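Local coordinates for DNA repair protein XRCC1 (PDB 3PC6) that serves as a scaffold in DNA single-strand break repair, assembling repair protein complexes and binding poly-ADP-ribose chains, here represented by its second BRCT domain, at residues G10-Y16 against R45-T51. Sequence-based numbering, arbitrary orientation.
Sequences GKHFFLY and RVQFVIT
Start with the backbone ladder: strands 12-16 and 48-51 run parallel, their axes 4.7 Å apart at closest approach and 26° off true parallel. Phe13 sits opposite Phe48, Phe14 opposite Val49 and Leu15 opposite Ile50, CA to CA 4.8 to 5.0 Å. With 12-16 extended, His12, Phe14 and Tyr16 bond to 45-51 through their backbone: Phe14 N gives to Phe48 O (2.8 Å), Ile50 N to Phe14 O (2.9 Å), and Tyr16 N to Ile50 O (2.8 Å). At the entry end, His12 O accepts twice, from Phe48 N and Gln47 N, both at 3.1 Å; Gln47, psi near -34°, turns the chain so that both amides converge. The Gln47 side chain (chi1 m, chi2 t) reaches across so that OE1 accepts from His12 N at 3.0 Å, filling a backbone carbonyl's place; Val46 O accepts from Asn66 ND2 instead. The His12 ring lays one face over Arg45 CB; its ND1 and the Arg45 guanidinium both go to Glu39, by hydrogen bond and salt bridge respectively. Outward, the backbone of Lys11 bonds to Glu37, that of Phe13 to Glu37 and Glu39, and those of Gln47 and Val49 to Ala70.

Side chains alternate. Phe13 (m), Leu15, Phe48 (m) and Ile50 share one face, the two phenyl rings meeting obliquely, centroids 5.5 Å apart; Phe14 and Val49 take the other. These are the central strands of the parallel BRCT sheet: strand 37-38 flanks 12-16, strand 70-72 flanks 48-51, and helix 23-33 packs on Phe13 and Leu15.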
ATOM      1  N   GLY B  10       0.820  10.266  -9.719  1.00 28.53           N
ATOM      2  CA  GLY B  10       0.985  11.678  -9.410  1.00 30.61           C
ATOM      3  C   GLY B  10      -0.037  12.264  -8.441  1.00 31.02           C
ATOM      4  O   GLY B  10       0.033  13.440  -8.101  1.00 32.00           O
ATOM      5  N   LYS B  11      -0.985  11.453  -7.987  1.00 28.93           N
ATOM      6  CA  LYS B  11      -2.026  11.938  -7.078  1.00 19.15           C
ATOM      7  C   LYS B  11      -1.750  11.521  -5.630  1.00 23.42           C
ATOM      8  O   LYS B  11      -1.438  10.366  -5.374  1.00 24.46           O
ATOM      9  CB  LYS B  11      -3.389  11.414  -7.521  1.00 21.79           C
ATOM     10  CG  LYS B  11      -3.787  11.870  -8.918  1.00 32.46           C
ATOM     11  CD  LYS B  11      -5.265  11.653  -9.167  1.00 40.26           C
ATOM     12  CE  LYS B  11      -5.630  12.017 -10.595  1.00 46.81           C
ATOM     13  NZ  LYS B  11      -5.011  13.299 -11.015  1.00 46.41           N
ATOM     14  N   HIS B  12      -1.883  12.459  -4.696  1.00 26.29           N
ATOM     15  CA  HIS B  12      -1.600  12.195  -3.286  1.00 26.45           C
ATOM     16  C   HIS B  12      -2.859  12.151  -2.432  1.00 23.14           C
ATOM     17  O   HIS B  12      -3.693  13.053  -2.513  1.00 19.41           O
ATOM     18  CB  HIS B  12      -0.634  13.243  -2.745  1.00 21.27           C
ATOM     19  CG  HIS B  12       0.678  13.262  -3.464  1.00 29.51           C
ATOM     20  ND1 HIS B  12       1.815  12.677  -2.950  1.00 33.91           N
ATOM     21  CD2 HIS B  12       1.027  13.770  -4.669  1.00 32.47           C
ATOM     22  CE1 HIS B  12       2.813  12.833  -3.803  1.00 40.16           C
ATOM     23  NE2 HIS B  12       2.361  13.493  -4.855  1.00 40.58           N
ATOM     24  N   PHE B  13      -2.988  11.094  -1.626  1.00 18.74           N
ATOM     25  CA  PHE B  13      -4.193  10.855  -0.834  1.00 20.37           C
ATOM     26  C   PHE B  13      -3.873  10.855   0.654  1.00 16.94           C
ATOM     27  O   PHE B  13      -2.804  10.398   1.067  1.00 20.76           O
ATOM     28  CB  PHE B  13      -4.808   9.489  -1.186  1.00 17.41           C
ATOM     29  CG  PHE B  13      -5.163   9.325  -2.642  1.00 21.53           C
ATOM     30  CD1 PHE B  13      -4.170   9.188  -3.607  1.00 17.15           C
ATOM     31  CD2 PHE B  13      -6.487   9.273  -3.037  1.00 18.19           C
ATOM     32  CE1 PHE B  13      -4.496   9.028  -4.949  1.00 20.07           C
ATOM     33  CE2 PHE B  13      -6.824   9.119  -4.368  1.00 22.11           C
ATOM     34  CZ  PHE B  13      -5.825   8.993  -5.331  1.00 21.06           C
ATOM     35  N   PHE B  14      -4.804  11.364   1.450  1.00 13.08           N
ATOM     36  CA  PHE B  14      -4.780  11.207   2.897  1.00 14.86           C
ATOM     37  C   PHE B  14      -6.070  10.494   3.309  1.00 16.29           C
ATOM     38  O   PHE B  14      -7.163  10.926   2.951  1.00 15.12           O
ATOM     39  CB  PHE B  14      -4.693  12.570   3.579  1.00 15.09           C
ATOM     40  CG  PHE B  14      -4.704  12.500   5.074  1.00 15.05           C
ATOM     41  CD1 PHE B  14      -3.538  12.250   5.780  1.00 20.31           C
ATOM     42  CD2 PHE B  14      -5.881  12.705   5.783  1.00 16.55           C
ATOM     43  CE1 PHE B  14      -3.551  12.193   7.172  1.00 19.74           C
ATOM     44  CE2 PHE B  14      -5.905  12.645   7.165  1.00 18.32           C
ATOM     45  CZ  PHE B  14      -4.734  12.382   7.862  1.00 23.10           C
ATOM     46  N   LEU B  15      -5.952   9.385   4.029  1.00 15.11           N
ATOM     47  CA  LEU B  15      -7.138   8.658   4.463  1.00 12.98           C
ATOM     48  C   LEU B  15      -7.551   9.189   5.832  1.00 17.21           C
ATOM     49  O   LEU B  15      -6.849   9.025   6.834  1.00 16.46           O
ATOM     50  CB  LEU B  15      -6.882   7.137   4.489  1.00 12.25           C
ATOM     51  CG  LEU B  15      -6.428   6.537   3.141  1.00 14.71           C
ATOM     52  CD1 LEU B  15      -6.250   5.006   3.241  1.00 16.14           C
ATOM     53  CD2 LEU B  15      -7.382   6.883   1.996  1.00 18.42           C
ATOM     54  N   TYR B  16      -8.681   9.871   5.871  1.00 14.19           N
ATOM     55  CA  TYR B  16      -9.093  10.520   7.107  1.00 14.26           C
ATOM     56  C   TYR B  16      -9.951   9.580   7.945  1.00 21.77           C
ATOM     57  O   TYR B  16     -10.971   9.090   7.480  1.00 15.16           O
ATOM     58  CB  TYR B  16      -9.851  11.809   6.789  1.00 15.40           C
ATOM     59  CG  TYR B  16     -10.506  12.438   7.997  1.00 18.46           C
ATOM     60  CD1 TYR B  16      -9.877  13.452   8.703  1.00 17.27           C
ATOM     61  CD2 TYR B  16     -11.750  12.005   8.434  1.00 21.17           C
ATOM     62  CE1 TYR B  16     -10.479  14.024   9.819  1.00 21.27           C
ATOM     63  CE2 TYR B  16     -12.360  12.565   9.551  1.00 26.89           C
ATOM     64  CZ  TYR B  16     -11.722  13.573  10.236  1.00 26.37           C
ATOM     65  OH  TYR B  16     -12.332  14.128  11.341  1.00 27.62           O
ATOM     66  N   ARG B  45       1.537  18.346   0.155  1.00 25.54           N
ATOM     67  CA  ARG B  45       1.439  17.459  -1.004  1.00 27.17           C
ATOM     68  C   ARG B  45       0.066  16.806  -1.160  1.00 26.05           C
ATOM     69  O   ARG B  45      -0.270  16.324  -2.241  1.00 27.30           O
ATOM     70  CB  ARG B  45       2.530  16.374  -0.963  1.00 30.62           C
ATOM     71  CG  ARG B  45       3.953  16.918  -0.944  1.00 38.06           C
ATOM     72  CD  ARG B  45       4.981  15.830  -1.249  1.00 40.70           C
ATOM     73  NE  ARG B  45       4.920  14.715  -0.302  1.00 45.15           N
ATOM     74  CZ  ARG B  45       5.413  14.754   0.934  1.00 52.83           C
ATOM     75  NH1 ARG B  45       5.995  15.858   1.386  1.00 52.51           N
ATOM     76  NH2 ARG B  45       5.317  13.692   1.725  1.00 60.16           N
ATOM     77  N   VAL B  46      -0.716  16.774  -0.083  1.00 24.94           N
ATOM     78  CA  VAL B  46      -2.041  16.151  -0.130  1.00 23.13           C
ATOM     79  C   VAL B  46      -2.990  16.856  -1.118  1.00 19.81           C
ATOM     80  O   VAL B  46      -3.096  18.083  -1.130  1.00 19.22           O
ATOM     81  CB  VAL B  46      -2.687  16.088   1.273  1.00 17.76           C
ATOM     82  CG1 VAL B  46      -4.120  15.544   1.195  1.00 19.61           C
ATOM     83  CG2 VAL B  46      -1.831  15.236   2.209  1.00 17.32           C
ATOM     84  N   GLN B  47      -3.668  16.061  -1.945  1.00 18.16           N
ATOM     85  CA  GLN B  47      -4.635  16.568  -2.898  1.00 18.87           C
ATOM     86  C   GLN B  47      -6.058  16.058  -2.632  1.00 18.95           C
ATOM     87  O   GLN B  47      -7.032  16.782  -2.870  1.00 14.81           O
ATOM     88  CB  GLN B  47      -4.187  16.220  -4.318  1.00 22.19           C
ATOM     89  CG  GLN B  47      -2.820  16.805  -4.665  1.00 36.51           C
ATOM     90  CD  GLN B  47      -2.213  16.198  -5.921  1.00 40.11           C
ATOM     91  OE1 GLN B  47      -2.365  15.009  -6.180  1.00 28.42           O
ATOM     92  NE2 GLN B  47      -1.519  17.019  -6.704  1.00 50.24           N
ATOM     93  N   PHE B  48      -6.169  14.822  -2.138  1.00 15.96           N
ATOM     94  CA  PHE B  48      -7.460  14.195  -1.863  1.00 14.57           C
ATOM     95  C   PHE B  48      -7.535  13.668  -0.436  1.00 15.52           C
ATOM     96  O   PHE B  48      -6.714  12.860  -0.023  1.00 16.43           O
ATOM     97  CB  PHE B  48      -7.733  13.043  -2.841  1.00 14.01           C
ATOM     98  CG  PHE B  48      -7.694  13.472  -4.268  1.00 15.28           C
ATOM     99  CD1 PHE B  48      -6.535  13.343  -5.011  1.00 18.57           C
ATOM    100  CD2 PHE B  48      -8.805  14.082  -4.850  1.00 15.28           C
ATOM    101  CE1 PHE B  48      -6.483  13.783  -6.330  1.00 24.71           C
ATOM    102  CE2 PHE B  48      -8.764  14.522  -6.177  1.00 27.86           C
ATOM    103  CZ  PHE B  48      -7.599  14.377  -6.914  1.00 23.72           C
ATOM    104  N   VAL B  49      -8.525  14.152   0.298  1.00 12.60           N
ATOM    105  CA  VAL B  49      -8.840  13.661   1.639  1.00 10.37           C
ATOM    106  C   VAL B  49     -10.036  12.719   1.516  1.00 12.52           C
ATOM    107  O   VAL B  49     -11.132  13.141   1.120  1.00 13.76           O
ATOM    108  CB  VAL B  49      -9.182  14.841   2.563  1.00 13.83           C
ATOM    109  CG1 VAL B  49      -9.630  14.352   3.941  1.00 14.90           C
ATOM    110  CG2 VAL B  49      -7.978  15.778   2.672  1.00 19.11           C
ATOM    111  N   ILE B  50      -9.814  11.440   1.805  1.00 11.19           N
ATOM    112  CA  ILE B  50     -10.865  10.432   1.705  1.00 12.86           C
ATOM    113  C   ILE B  50     -11.485  10.226   3.073  1.00 15.74           C
ATOM    114  O   ILE B  50     -10.775   9.951   4.038  1.00 12.16           O
ATOM    115  CB  ILE B  50     -10.321   9.083   1.207  1.00 14.77           C
ATOM    116  CG1 ILE B  50      -9.490   9.267  -0.068  1.00 18.04           C
ATOM    117  CG2 ILE B  50     -11.460   8.085   1.023  1.00 11.33           C
ATOM    118  CD1 ILE B  50     -10.231   9.907  -1.255  1.00 13.42           C
ATOM    119  N   THR B  51     -12.802  10.382   3.163  1.00 13.53           N
ATOM    120  CA  THR B  51     -13.489  10.302   4.449  1.00 13.90           C
ATOM    121  C   THR B  51     -14.871   9.655   4.348  1.00 14.15           C
ATOM    122  O   THR B  51     -15.636   9.958   3.437  1.00 15.67           O
ATOM    123  CB  THR B  51     -13.635  11.694   5.102  1.00 12.91           C
ATOM    124  OG1 THR B  51     -14.474  11.597   6.261  1.00 17.13           O
ATOM    125  CG2 THR B  51     -14.239  12.703   4.124  1.00 14.64           C
TER